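Long-range contacts in enoyl-CoA hydratase (Mycolicibacterium smegmatis, PDB 7MCM), which probably catalyses the reversible addition of water to enoyl-CoA thioesters, giving (3S)-3-hydroxyacyl-CoA, a step of fatty acid breakdown: residues B[5-9]-B[34-39]; B[19-23]-B[58-62]; B[134-139]-B[176-182]; B[139-145]-B[170-176]; B[161-166]-B[184-188]. One frame throughout, in Å; residues are numbered along the deposited sequence.

Contact 1: B[5-9]-B[34-39]; sequences TAPLR and DFIDAF
Leu-8 straddles one flank of helix 33-48, its forked end reaching over Ala-38 with one methyl group near each of two phenylalanines. CD1 comes to 3.8 Å from Phe-35 CE2, while CD2 drops against the backbone of the next turn, 3.9 Å from Phe-39 CA and also close to the Ala-38 carbonyl. Branching at CG is what lets one residue serve both rings. With CG swung opposite the backbone N (chi1 -170°), the fork extends across the helix surface. Beneath it, Leu-8 CB sits 4.1 Å from Ala-38 CB. Alanine suits this position because its short side chain allows the start of strand 8-13 to come close to the helix.

Pro-7 meets the preceding turn. Its ring edge rests on the helix backbone, CG being 3.8 Å from Asp-34 O, and the same CG packs 4.1 Å from Ala-38 CB. The proline carbonyl faces an aromatic edge: Pro-7 O lies in the plane of the Phe-35 ring, 3.7 Å from CD2, where the weakly positive ring hydrogens are favourable neighbours for an oxygen. That oxygen also takes part in a backbone hydrogen bond with Asp-22, just past the end of strand 16-21. Phe-35 reaches on to Ile-21, and Phe-39 fits against helix 97-104, which together continue the hydrophobic layer between sheet and helices.

Carbon surfaces therefore make this contact, with backbone carbonyls as its polar atoms, one of them at the ring edge. Such a joint depends on shape and on exclusion of water rather than on directional bonds between strand and helix.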
# COMPACT_ATOMS: atom_id res chain seq x y z
N THR B 5 0.13 -31.11 -30.71
CA THR B 5 1.57 -30.91 -30.77
C THR B 5 2.01 -30.30 -29.45
O THR B 5 1.18 -29.92 -28.62
CB THR B 5 1.98 -29.99 -31.94
OG1 THR B 5 3.41 -30.01 -32.09
CG2 THR B 5 1.53 -28.55 -31.68
N ALA B 6 3.33 -30.24 -29.25
CA ALA B 6 3.87 -29.55 -28.08
C ALA B 6 3.37 -28.11 -28.12
O ALA B 6 3.68 -27.39 -29.08
CB ALA B 6 5.39 -29.58 -28.07
N PRO B 7 2.58 -27.66 -27.13
CA PRO B 7 1.95 -26.33 -27.22
C PRO B 7 2.91 -25.16 -27.09
O PRO B 7 2.52 -24.04 -27.42
CB PRO B 7 0.94 -26.35 -26.07
CG PRO B 7 1.49 -27.36 -25.11
CD PRO B 7 2.14 -28.41 -25.95
N LEU B 8 4.13 -25.37 -26.61
CA LEU B 8 5.10 -24.29 -26.44
C LEU B 8 6.46 -24.82 -26.86
O LEU B 8 7.10 -25.55 -26.10
CB LEU B 8 5.10 -23.80 -24.99
CG LEU B 8 5.87 -22.53 -24.67
CD1 LEU B 8 5.27 -21.34 -25.42
CD2 LEU B 8 5.89 -22.27 -23.16
N ARG B 9 6.90 -24.47 -28.08
CA ARG B 9 8.20 -24.90 -28.57
C ARG B 9 9.30 -24.04 -27.95
O ARG B 9 9.20 -22.81 -27.95
CB ARG B 9 8.28 -24.80 -30.10
CG ARG B 9 7.20 -25.56 -30.84
CD ARG B 9 7.60 -25.83 -32.29
NE ARG B 9 7.15 -24.77 -33.20
CZ ARG B 9 7.94 -23.80 -33.65
NH1 ARG B 9 9.21 -23.72 -33.31
NH2 ARG B 9 7.42 -22.89 -34.47
N ASP B 34 -3.04 -27.96 -21.18
CA ASP B 34 -1.73 -28.38 -21.70
C ASP B 34 -0.80 -27.19 -21.86
O ASP B 34 0.37 -27.25 -21.45
CB ASP B 34 -1.89 -29.10 -23.03
CG ASP B 34 -2.38 -30.51 -22.87
OD1 ASP B 34 -2.19 -31.07 -21.77
OD2 ASP B 34 -2.95 -31.04 -23.83
N PHE B 35 -1.28 -26.10 -22.46
CA PHE B 35 -0.41 -24.94 -22.62
C PHE B 35 0.00 -24.37 -21.27
O PHE B 35 1.17 -24.02 -21.06
CB PHE B 35 -1.08 -23.84 -23.45
CG PHE B 35 -0.23 -22.62 -23.58
CD1 PHE B 35 -0.29 -21.62 -22.62
CD2 PHE B 35 0.68 -22.50 -24.61
CE1 PHE B 35 0.54 -20.52 -22.71
CE2 PHE B 35 1.51 -21.39 -24.71
CZ PHE B 35 1.43 -20.40 -23.76
N ILE B 36 -0.96 -24.23 -20.35
CA ILE B 36 -0.66 -23.64 -19.05
C ILE B 36 0.42 -24.44 -18.34
O ILE B 36 1.39 -23.88 -17.82
CB ILE B 36 -1.95 -23.53 -18.22
CG1 ILE B 36 -2.95 -22.59 -18.92
CG2 ILE B 36 -1.63 -23.01 -16.82
CD1 ILE B 36 -4.35 -22.54 -18.30
N ASP B 37 0.30 -25.78 -18.37
CA ASP B 37 1.32 -26.64 -17.77
C ASP B 37 2.69 -26.42 -18.40
O ASP B 37 3.71 -26.37 -17.70
CB ASP B 37 0.91 -28.11 -17.91
CG ASP B 37 -0.27 -28.48 -17.03
OD1 ASP B 37 -0.56 -27.74 -16.06
OD2 ASP B 37 -0.90 -29.52 -17.30
N ALA B 38 2.75 -26.30 -19.73
CA ALA B 38 4.02 -26.09 -20.42
C ALA B 38 4.61 -24.72 -20.09
O ALA B 38 5.83 -24.57 -19.98
CB ALA B 38 3.82 -26.22 -21.93
N PHE B 39 3.76 -23.71 -19.95
CA PHE B 39 4.23 -22.38 -19.61
C PHE B 39 4.81 -22.36 -18.20
O PHE B 39 5.89 -21.81 -17.98
CB PHE B 39 3.09 -21.37 -19.77
CG PHE B 39 3.53 -19.93 -19.80
CD1 PHE B 39 4.03 -19.36 -20.96
CD2 PHE B 39 3.44 -19.15 -18.66
CE1 PHE B 39 4.44 -18.04 -20.99
CE2 PHE B 39 3.86 -17.82 -18.68
CZ PHE B 39 4.35 -17.26 -19.85

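Contact 2: B[19-23]-B[58-62]; sequences WTIDV and TGAGR
With OG1 beside the backbone N (chi1 -54°), Thr-20 has its CG2 opposite that N, which sends the methyl forward along the strand to Ala-60, while OG1 stands beside the methyl of Thr-58. Thr-58 is turned differently: at chi1 -163° its OG1 points elsewhere, to the carbonyl of Ala-112 on the next strand, and CG2 is left to face Thr-20 OG1 at 3.9 Å. The two threonines thus lie side by side on one face of the sheet, as beta-branched residues readily do in extended chain.

Thr-20 CG2 reaches 3.4 Å from Ala-60 N and also touches the alanine methyl, whose small size fits where the strand is ending. Ile-21 points to the other face; its CG1 lies 3.6 Å from Thr-58 O, and the side chain packs on Phe-35 of helix 33-48. Opposite it Gly-59 adds no side chain.

Three backbone bonds hold the pair in register. Thr-58 N donates to Trp-19 O, and Ile-21 N donates to Thr-58 O at 2.8 Å. Further on, Ala-60 N donates to Ile-21 O, nearly straight at 168°. Thr-58 thus both gives to and receives from the neighbouring strand, one residue to either side of Thr-20.

This is the parallel pairing of a beta-alpha-beta unit, in which strands 16-21 and 54-59 are joined through helix 33-48, inside the larger sheet of the crotonase fold.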
# COMPACT_ATOMS: atom_id res chain seq x y z
N TRP B 19 10.32 -18.97 -26.97
CA TRP B 19 9.13 -19.77 -26.68
C TRP B 19 8.10 -19.44 -27.75
O TRP B 19 7.69 -18.28 -27.88
CB TRP B 19 8.57 -19.46 -25.30
CG TRP B 19 9.52 -19.66 -24.15
CD1 TRP B 19 10.78 -20.18 -24.20
CD2 TRP B 19 9.27 -19.34 -22.78
NE1 TRP B 19 11.32 -20.21 -22.94
CE2 TRP B 19 10.41 -19.70 -22.05
CE3 TRP B 19 8.18 -18.78 -22.10
CZ2 TRP B 19 10.50 -19.53 -20.67
CZ3 TRP B 19 8.27 -18.61 -20.73
CH2 TRP B 19 9.42 -18.97 -20.03
N THR B 20 7.69 -20.45 -28.52
CA THR B 20 6.72 -20.25 -29.60
C THR B 20 5.43 -20.96 -29.21
O THR B 20 5.40 -22.19 -29.10
CB THR B 20 7.25 -20.77 -30.93
OG1 THR B 20 8.53 -20.19 -31.21
CG2 THR B 20 6.30 -20.39 -32.04
N ILE B 21 4.37 -20.17 -29.00
CA ILE B 21 3.05 -20.73 -28.75
C ILE B 21 2.61 -21.50 -29.97
O ILE B 21 2.64 -20.97 -31.09
CB ILE B 21 2.05 -19.61 -28.43
CG1 ILE B 21 2.54 -18.76 -27.25
CG2 ILE B 21 0.64 -20.20 -28.19
CD1 ILE B 21 1.80 -17.43 -27.11
N ASP B 22 2.21 -22.77 -29.78
CA ASP B 22 1.88 -23.61 -30.94
C ASP B 22 0.64 -24.46 -30.62
O ASP B 22 0.72 -25.64 -30.30
CB ASP B 22 3.09 -24.48 -31.35
CG ASP B 22 2.99 -25.02 -32.79
OD1 ASP B 22 1.94 -24.81 -33.44
OD2 ASP B 22 3.96 -25.65 -33.26
N VAL B 23 -0.53 -23.83 -30.71
CA VAL B 23 -1.81 -24.52 -30.52
C VAL B 23 -2.60 -24.34 -31.81
O VAL B 23 -3.50 -23.49 -31.87
CB VAL B 23 -2.56 -24.00 -29.29
CG1 VAL B 23 -3.79 -24.84 -28.99
CG2 VAL B 23 -1.64 -23.98 -28.08
N THR B 58 6.63 -15.63 -28.66
CA THR B 58 6.01 -15.33 -29.94
C THR B 58 5.06 -16.47 -30.29
O THR B 58 4.99 -17.48 -29.58
CB THR B 58 7.09 -15.11 -31.01
OG1 THR B 58 6.54 -14.45 -32.15
CG2 THR B 58 7.71 -16.43 -31.43
N GLY B 59 4.31 -16.31 -31.37
CA GLY B 59 3.32 -17.30 -31.79
C GLY B 59 3.68 -17.93 -33.13
O GLY B 59 4.21 -17.25 -34.01
N ALA B 60 3.38 -19.22 -33.28
CA ALA B 60 3.55 -19.89 -34.56
C ALA B 60 2.45 -19.49 -35.53
O ALA B 60 1.27 -19.42 -35.16
CB ALA B 60 3.56 -21.42 -34.38
N GLY B 61 2.82 -19.25 -36.78
CA GLY B 61 1.83 -19.01 -37.80
C GLY B 61 1.33 -17.57 -37.80
O GLY B 61 2.06 -16.63 -37.50
N ARG B 62 0.04 -17.42 -38.12
CA ARG B 62 -0.58 -16.12 -38.34
C ARG B 62 -0.94 -15.39 -37.05
O ARG B 62 -1.06 -14.16 -37.07
CB ARG B 62 -1.85 -16.32 -39.16
CG ARG B 62 -2.22 -15.17 -40.06
CD ARG B 62 -3.65 -15.37 -40.54
NE ARG B 62 -4.11 -16.73 -40.31
CZ ARG B 62 -5.38 -17.13 -40.39
NH1 ARG B 62 -6.35 -16.28 -40.69
NH2 ARG B 62 -5.68 -18.41 -40.16

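Contact 3: B[134-139]-B[176-182]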
# COMPACT_ATOMS: atom_id res chain seq x y z
N ALA B 134 4.78 -7.03 -35.31
CA ALA B 134 4.71 -7.04 -36.76
C ALA B 134 3.62 -6.08 -37.24
O ALA B 134 2.65 -5.81 -36.53
CB ALA B 134 4.40 -8.44 -37.29
N GLU B 135 3.78 -5.61 -38.49
CA GLU B 135 2.79 -4.70 -39.06
C GLU B 135 1.40 -5.33 -39.14
O GLU B 135 0.40 -4.60 -39.14
CB GLU B 135 3.24 -4.23 -40.45
CG GLU B 135 4.46 -3.31 -40.42
CD GLU B 135 4.90 -2.81 -41.78
OE1 GLU B 135 4.39 -3.33 -42.80
OE2 GLU B 135 5.74 -1.90 -41.84
N SER B 136 1.31 -6.65 -39.17
CA SER B 136 0.00 -7.30 -39.23
C SER B 136 -0.55 -7.63 -37.84
O SER B 136 -1.66 -8.16 -37.74
CB SER B 136 0.08 -8.56 -40.09
OG SER B 136 0.94 -9.53 -39.50
N ALA B 137 0.17 -7.29 -36.78
CA ALA B 137 -0.34 -7.54 -35.45
C ALA B 137 -1.47 -6.57 -35.10
O ALA B 137 -1.56 -5.46 -35.63
CB ALA B 137 0.77 -7.42 -34.41
N PHE B 138 -2.32 -7.01 -34.17
CA PHE B 138 -3.28 -6.12 -33.54
C PHE B 138 -3.64 -6.69 -32.18
O PHE B 138 -3.39 -7.86 -31.88
CB PHE B 138 -4.53 -5.90 -34.40
CG PHE B 138 -5.35 -7.12 -34.63
CD1 PHE B 138 -6.35 -7.48 -33.74
CD2 PHE B 138 -5.14 -7.91 -35.75
CE1 PHE B 138 -7.13 -8.60 -33.95
CE2 PHE B 138 -5.92 -9.04 -35.98
CZ PHE B 138 -6.92 -9.38 -35.08
N PHE B 139 -4.20 -5.82 -31.34
CA PHE B 139 -4.53 -6.14 -29.96
C PHE B 139 -6.02 -5.88 -29.73
O PHE B 139 -6.59 -4.95 -30.29
CB PHE B 139 -3.70 -5.30 -28.97
CG PHE B 139 -2.22 -5.46 -29.14
CD1 PHE B 139 -1.55 -4.80 -30.17
CD2 PHE B 139 -1.49 -6.27 -28.28
CE1 PHE B 139 -0.17 -4.96 -30.34
CE2 PHE B 139 -0.12 -6.42 -28.44
CZ PHE B 139 0.54 -5.76 -29.47
N ARG B 176 -10.51 -3.41 -31.59
CA ARG B 176 -9.16 -3.78 -32.00
C ARG B 176 -8.28 -2.54 -32.15
O ARG B 176 -8.73 -1.51 -32.64
CB ARG B 176 -9.19 -4.53 -33.32
CG ARG B 176 -9.89 -5.87 -33.27
CD ARG B 176 -9.90 -6.51 -34.65
NE ARG B 176 -10.43 -7.87 -34.63
CZ ARG B 176 -10.40 -8.70 -35.67
NH1 ARG B 176 -9.87 -8.33 -36.82
NH2 ARG B 176 -10.93 -9.92 -35.54
N VAL B 177 -7.02 -2.68 -31.76
CA VAL B 177 -6.00 -1.64 -31.85
C VAL B 177 -4.92 -2.16 -32.80
O VAL B 177 -4.28 -3.18 -32.52
CB VAL B 177 -5.41 -1.31 -30.47
CG1 VAL B 177 -4.26 -0.28 -30.54
CG2 VAL B 177 -6.53 -0.88 -29.51
N ASP B 178 -4.72 -1.48 -33.93
CA ASP B 178 -3.77 -1.99 -34.91
C ASP B 178 -2.34 -1.65 -34.47
O ASP B 178 -2.12 -1.03 -33.43
CB ASP B 178 -4.10 -1.46 -36.31
CG ASP B 178 -4.01 0.06 -36.43
OD1 ASP B 178 -3.44 0.72 -35.55
OD2 ASP B 178 -4.51 0.60 -37.43
N ALA B 179 -1.36 -2.10 -35.25
CA ALA B 179 0.04 -1.99 -34.83
C ALA B 179 0.47 -0.53 -34.74
O ALA B 179 1.16 -0.13 -33.79
CB ALA B 179 0.94 -2.75 -35.80
N ALA B 180 0.08 0.28 -35.72
CA ALA B 180 0.48 1.69 -35.72
C ALA B 180 -0.11 2.42 -34.53
O ALA B 180 0.58 3.23 -33.89
CB ALA B 180 0.06 2.35 -37.03
N THR B 181 -1.38 2.18 -34.22
CA THR B 181 -1.99 2.79 -33.04
C THR B 181 -1.31 2.30 -31.77
O THR B 181 -1.03 3.08 -30.86
CB THR B 181 -3.49 2.50 -33.00
OG1 THR B 181 -4.07 2.88 -34.25
CG2 THR B 181 -4.14 3.29 -31.88
N ALA B 182 -1.04 0.99 -31.71
CA ALA B 182 -0.33 0.42 -30.57
C ALA B 182 1.02 1.10 -30.37
O ALA B 182 1.41 1.39 -29.24
CB ALA B 182 -0.14 -1.09 -30.78
O HOH W 1 -1.90 -3.90 -37.65
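Arg-176 passes obliquely across the ring of Phe-138. Its CB lies near both Phe-139 O and Phe-138 CD1, and CG follows at 3.9 Å from that same CD1. CD moves on to CE1 of the ring at 3.5 Å, and NE meets Phe-138 CE1 at 3.4 Å. At the tip, CZ and NH1 come to Phe-138 CZ, each at 3.6 Å. The chain is extended from CG to NE, long enough to span the ring, and the guanidinium ends with one face over Phe-138 CZ, its plane 22° from that of the ring. An arginine suits this exposed place: its methylenes cover the aromatic carbon and its charged end can remain with solvent.

Between the backbones, Phe-139 and Val-177 form an antiparallel hydrogen-bonded pair. Phe-139 N donates to Val-177 O, and Val-177 N returns a bond to Phe-139 O at 2.7 Å. Phe-139 points to the opposite face of the sheet from Phe-138, and its ring touches Ala-182 CB through CE1, at 3.9 Å.

Where the strand gives way to helix, Asp-178 is the N-cap, its OD1 accepting from both Thr-181 N and Thr-181 OG1. One water ties Ala-179 N to the carbonyls of Glu-135 and Ala-137.

Strand 138-140 is the middle of a small three-stranded sheet, between 116-118 and 177-178, with helix 179-185 following directly on the latter and Phe-139 pressed toward Val-113 of the large sheet.

Contact 4: B[139-145]-B[170-176]; sequences FAESFVQ and MTLTGDR
Gly-174 presents bare backbone to Glu-141, its CA only 3.3 Å from Glu-141 O in a CA-H...O contact, and elsewhere water does much of the joining. Helix 164-173 ends here: Gly-174 leaves it with positive phi (73°), a conformation easy for glycine, and Thr-173 makes an ST turn as its OG1 accepts from Asp-175 N and is also bonded to Glu-169 O. Facing it, Glu-141 is the centre of an inverse gamma turn just after strand 138-140. Val-144 and Gln-145 pack closely against Gly-174, which also suits glycine.

Val-144 brings CG1 to 3.2 Å from Thr-171 O, against the last turn of the helix. One water joins this same carbonyl to Glu-141 O and Val-144 N, another links Glu-141 N with Met-170 O and Asp-175 O, and a third connects two side chains lying alongside, Glu-141 OE2 and Thr-171 OG1, the latter also hydrogen-bonded to Ala-167 O. Asp-175 forms salt bridges to Arg-207 and Lys-210 of the second subunit, which places this helix end at a subunit interface. Gln-145, extended beyond CG, brings its amide in: NE2 donates to Thr-173 O at 2.9 Å, nearly straight (172°) and with that oxygen almost in the amide plane.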
# COMPACT_ATOMS: atom_id res chain seq x y z
N PHE B 139 -4.20 -5.82 -31.34
CA PHE B 139 -4.53 -6.14 -29.96
C PHE B 139 -6.02 -5.88 -29.73
O PHE B 139 -6.59 -4.95 -30.29
CB PHE B 139 -3.70 -5.30 -28.97
CG PHE B 139 -2.22 -5.46 -29.14
CD1 PHE B 139 -1.55 -4.80 -30.17
CD2 PHE B 139 -1.49 -6.27 -28.28
CE1 PHE B 139 -0.17 -4.96 -30.34
CE2 PHE B 139 -0.12 -6.42 -28.44
CZ PHE B 139 0.54 -5.76 -29.47
N ALA B 140 -6.64 -6.73 -28.92
CA ALA B 140 -8.03 -6.52 -28.56
C ALA B 140 -8.26 -7.07 -27.17
O ALA B 140 -8.09 -8.27 -26.93
CB ALA B 140 -8.99 -7.18 -29.57
N GLU B 141 -8.62 -6.18 -26.26
CA GLU B 141 -9.14 -6.53 -24.94
C GLU B 141 -10.63 -6.83 -25.11
O GLU B 141 -11.51 -6.07 -24.70
CB GLU B 141 -8.89 -5.37 -23.97
CG GLU B 141 -9.03 -5.71 -22.50
CD GLU B 141 -7.83 -6.51 -21.98
OE1 GLU B 141 -7.53 -7.56 -22.56
OE2 GLU B 141 -7.22 -6.10 -20.96
N SER B 142 -10.90 -7.97 -25.76
CA SER B 142 -12.21 -8.22 -26.36
C SER B 142 -13.27 -8.68 -25.37
O SER B 142 -14.44 -8.79 -25.76
CB SER B 142 -12.08 -9.28 -27.45
OG SER B 142 -11.54 -10.48 -26.91
N PHE B 143 -12.91 -8.92 -24.10
CA PHE B 143 -13.78 -9.61 -23.16
C PHE B 143 -15.17 -8.97 -23.07
O PHE B 143 -16.19 -9.66 -23.10
CB PHE B 143 -13.13 -9.62 -21.78
CG PHE B 143 -11.83 -10.36 -21.73
CD1 PHE B 143 -11.80 -11.72 -21.50
CD2 PHE B 143 -10.63 -9.68 -21.95
CE1 PHE B 143 -10.58 -12.40 -21.46
CE2 PHE B 143 -9.41 -10.36 -21.91
CZ PHE B 143 -9.39 -11.71 -21.66
N VAL B 144 -15.21 -7.64 -22.95
CA VAL B 144 -16.47 -6.93 -22.71
C VAL B 144 -17.48 -7.18 -23.83
O VAL B 144 -18.70 -7.15 -23.59
CB VAL B 144 -16.19 -5.43 -22.53
CG1 VAL B 144 -15.75 -4.79 -23.85
CG2 VAL B 144 -17.41 -4.72 -21.95
N GLN B 145 -17.01 -7.41 -25.06
CA GLN B 145 -17.92 -7.64 -26.18
C GLN B 145 -18.66 -8.97 -26.06
O GLN B 145 -19.66 -9.17 -26.76
CB GLN B 145 -17.16 -7.58 -27.51
CG GLN B 145 -16.39 -6.26 -27.69
CD GLN B 145 -16.08 -5.97 -29.14
OE1 GLN B 145 -16.23 -6.83 -30.01
NE2 GLN B 145 -15.68 -4.72 -29.42
N MET B 170 -9.70 0.71 -24.37
CA MET B 170 -9.58 -0.65 -24.90
C MET B 170 -10.48 -1.62 -24.15
O MET B 170 -11.08 -2.52 -24.76
CB MET B 170 -8.13 -1.14 -24.81
CG MET B 170 -7.15 -0.42 -25.72
SD MET B 170 -5.45 -0.99 -25.53
CE MET B 170 -5.60 -2.69 -26.06
N THR B 171 -10.57 -1.48 -22.83
CA THR B 171 -11.31 -2.46 -22.04
C THR B 171 -12.81 -2.25 -22.13
O THR B 171 -13.58 -3.22 -22.11
CB THR B 171 -10.86 -2.38 -20.57
OG1 THR B 171 -9.43 -2.43 -20.51
CG2 THR B 171 -11.44 -3.55 -19.79
N LEU B 172 -13.26 -1.00 -22.23
CA LEU B 172 -14.69 -0.73 -22.22
C LEU B 172 -15.32 -0.80 -23.59
O LEU B 172 -16.54 -1.00 -23.69
CB LEU B 172 -14.96 0.65 -21.60
CG LEU B 172 -14.42 0.86 -20.17
CD1 LEU B 172 -14.58 2.33 -19.74
CD2 LEU B 172 -15.15 -0.06 -19.20
N THR B 173 -14.55 -0.59 -24.66
CA THR B 173 -15.08 -0.82 -26.00
C THR B 173 -14.79 -2.22 -26.50
O THR B 173 -15.60 -2.79 -27.24
CB THR B 173 -14.51 0.20 -27.00
OG1 THR B 173 -13.12 -0.07 -27.25
CG2 THR B 173 -14.68 1.63 -26.45
N GLY B 174 -13.65 -2.79 -26.11
CA GLY B 174 -13.19 -4.06 -26.63
C GLY B 174 -12.68 -4.01 -28.04
O GLY B 174 -12.41 -5.07 -28.63
N ASP B 175 -12.53 -2.83 -28.63
CA ASP B 175 -12.25 -2.75 -30.05
C ASP B 175 -10.78 -3.05 -30.34
O ASP B 175 -9.91 -2.94 -29.48
CB ASP B 175 -12.60 -1.36 -30.59
CG ASP B 175 -14.07 -1.06 -30.51
OD1 ASP B 175 -14.87 -2.01 -30.35
OD2 ASP B 175 -14.43 0.13 -30.61
N ARG B 176 -10.51 -3.41 -31.59
CA ARG B 176 -9.16 -3.78 -32.00
C ARG B 176 -8.28 -2.54 -32.15
O ARG B 176 -8.73 -1.51 -32.64
CB ARG B 176 -9.19 -4.53 -33.32
CG ARG B 176 -9.89 -5.87 -33.27
CD ARG B 176 -9.90 -6.51 -34.65
NE ARG B 176 -10.43 -7.87 -34.63
CZ ARG B 176 -10.40 -8.70 -35.67
NH1 ARG B 176 -9.87 -8.33 -36.82
NH2 ARG B 176 -10.93 -9.92 -35.54
O HOH W 2 -12.82 -5.91 -22.47
O HOH W 3 -9.49 -3.53 -26.95
O HOH W 4 -7.85 -4.26 -19.16

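Contact 5: B[161-166]-B[184-188]; sequences AVGWAR and SWGLV
Val-162 and Leu-187 come closest in backbone, where two helices end, their CA atoms 5.6 Å apart. Helix 154-162 stops at Val-162, and Gly-163 turns the chain with positive phi (85°) before taking the N-cap position of helix 164-173. Across from it, helix 179-185 closes in a Schellman motif at Gly-186, again with positive phi. Both turns use backbone angles that glycine adopts easily. A water spans the gap between helix ends, donating to Val-162 O at 2.7 Å and to Trp-185 O, so that one molecule bridges the two carbonyls.

Between them Val-162 CG1 packs 3.6 Å from Leu-187 CB, the two side chains pointing the same way, and Ala-161 CB adds a contact with Leu-187 CD1. In the crotonase fold this cluster lies where helices 154-162 and 179-185 end near the small sheet; Leu-187 also touches Phe-139 of strand 138-140.

Arg-166 lies over one face of the Trp-185 indole. A bend at chi2 (-60°) carries its CD above the six-membered ring, a CH-pi contact of 3.5 Å from Arg-166 CD to the Trp-185 ring centroid. Beyond it the guanidinium spreads almost parallel to the indole, 10° between planes, with Arg-166 NE 3.3 Å from Trp-185 NE1; as both are donors, they stack without bonding. Arg-166 NH1 turns instead to a salt bridge with Glu-169.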
# COMPACT_ATOMS: atom_id res chain seq x y z
N ALA B 161 0.85 -0.20 -19.27
CA ALA B 161 1.42 -0.18 -20.60
C ALA B 161 0.99 1.04 -21.41
O ALA B 161 1.79 1.58 -22.17
CB ALA B 161 1.05 -1.45 -21.38
N VAL B 162 -0.26 1.47 -21.29
CA VAL B 162 -0.78 2.52 -22.17
C VAL B 162 -1.40 3.68 -21.42
O VAL B 162 -1.92 4.60 -22.05
CB VAL B 162 -1.78 1.95 -23.20
CG1 VAL B 162 -1.09 0.92 -24.09
CG2 VAL B 162 -3.04 1.35 -22.51
N GLY B 163 -1.35 3.69 -20.09
CA GLY B 163 -2.00 4.74 -19.33
C GLY B 163 -3.46 4.41 -19.09
O GLY B 163 -4.08 3.61 -19.79
N TRP B 164 -4.04 5.05 -18.08
CA TRP B 164 -5.36 4.63 -17.62
C TRP B 164 -6.46 4.97 -18.62
O TRP B 164 -7.43 4.20 -18.75
CB TRP B 164 -5.67 5.25 -16.26
CG TRP B 164 -6.72 4.45 -15.53
CD1 TRP B 164 -6.52 3.32 -14.78
CD2 TRP B 164 -8.12 4.71 -15.50
NE1 TRP B 164 -7.72 2.87 -14.27
CE2 TRP B 164 -8.72 3.71 -14.70
CE3 TRP B 164 -8.94 5.70 -16.06
CZ2 TRP B 164 -10.08 3.66 -14.46
CZ3 TRP B 164 -10.28 5.65 -15.82
CH2 TRP B 164 -10.84 4.64 -15.03
N ALA B 165 -6.36 6.08 -19.35
CA ALA B 165 -7.43 6.46 -20.27
C ALA B 165 -7.48 5.52 -21.47
O ALA B 165 -8.56 5.04 -21.84
CB ALA B 165 -7.26 7.91 -20.72
N ARG B 166 -6.33 5.21 -22.06
CA ARG B 166 -6.32 4.27 -23.18
C ARG B 166 -6.71 2.86 -22.73
O ARG B 166 -7.34 2.12 -23.48
CB ARG B 166 -4.95 4.23 -23.87
CG ARG B 166 -4.59 5.50 -24.62
CD ARG B 166 -5.60 5.82 -25.74
NE ARG B 166 -5.16 6.97 -26.52
CZ ARG B 166 -5.90 7.63 -27.39
NH1 ARG B 166 -7.15 7.28 -27.65
NH2 ARG B 166 -5.38 8.68 -28.02
N SER B 184 1.83 4.18 -31.39
CA SER B 184 1.53 5.54 -30.98
C SER B 184 1.19 5.62 -29.49
O SER B 184 1.52 6.61 -28.83
CB SER B 184 0.38 6.09 -31.82
OG SER B 184 -0.05 7.34 -31.34
N TRP B 185 0.52 4.61 -28.95
CA TRP B 185 0.13 4.61 -27.55
C TRP B 185 1.21 4.07 -26.62
O TRP B 185 1.06 4.18 -25.40
CB TRP B 185 -1.15 3.79 -27.35
CG TRP B 185 -2.37 4.33 -28.03
CD1 TRP B 185 -2.47 5.50 -28.75
CD2 TRP B 185 -3.68 3.73 -28.05
NE1 TRP B 185 -3.76 5.66 -29.21
CE2 TRP B 185 -4.52 4.58 -28.79
CE3 TRP B 185 -4.21 2.55 -27.50
CZ2 TRP B 185 -5.87 4.29 -29.01
CZ3 TRP B 185 -5.56 2.26 -27.72
CH2 TRP B 185 -6.37 3.13 -28.47
N GLY B 186 2.30 3.55 -27.15
CA GLY B 186 3.29 2.94 -26.29
C GLY B 186 2.96 1.52 -25.88
O GLY B 186 3.62 0.97 -25.00
N LEU B 187 1.92 0.92 -26.47
CA LEU B 187 1.65 -0.49 -26.20
C LEU B 187 2.80 -1.36 -26.69
O LEU B 187 3.14 -2.36 -26.05
CB LEU B 187 0.33 -0.89 -26.86
CG LEU B 187 -0.26 -2.28 -26.65
CD1 LEU B 187 -0.18 -2.70 -25.19
CD2 LEU B 187 -1.72 -2.31 -27.12
N VAL B 188 3.45 -0.98 -27.80
CA VAL B 188 4.65 -1.62 -28.30
C VAL B 188 5.72 -0.56 -28.53
O VAL B 188 5.43 0.63 -28.72
CB VAL B 188 4.42 -2.42 -29.60
CG1 VAL B 188 3.30 -3.44 -29.43
CG2 VAL B 188 4.13 -1.47 -30.76
O HOH W 5 -0.83 5.82 -24.21

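In the fold
Contacts 1 and 2 lie together at the edge of the large sheet where 8-13 is the outermost strand, their centres 10 Å apart and their segments alternating along the chain. Each uses one of the neighbouring strands 8-13 and 16-21, which are joined by backbone bonds. Contacts 3, 4 and 5 follow later and cluster 12 to 14 Å apart: 3 and 4 share Arg-176, and Phe-139 of strand 138-140, 4 and 5 share helix 164-173, and 3 and 5 share helix 179-185. Contact 1 lies about 29 Å from contact 5, centre to centre, on the other side of the chain's centre. Contacts 4 and 5 also lie at the interface with the second subunit.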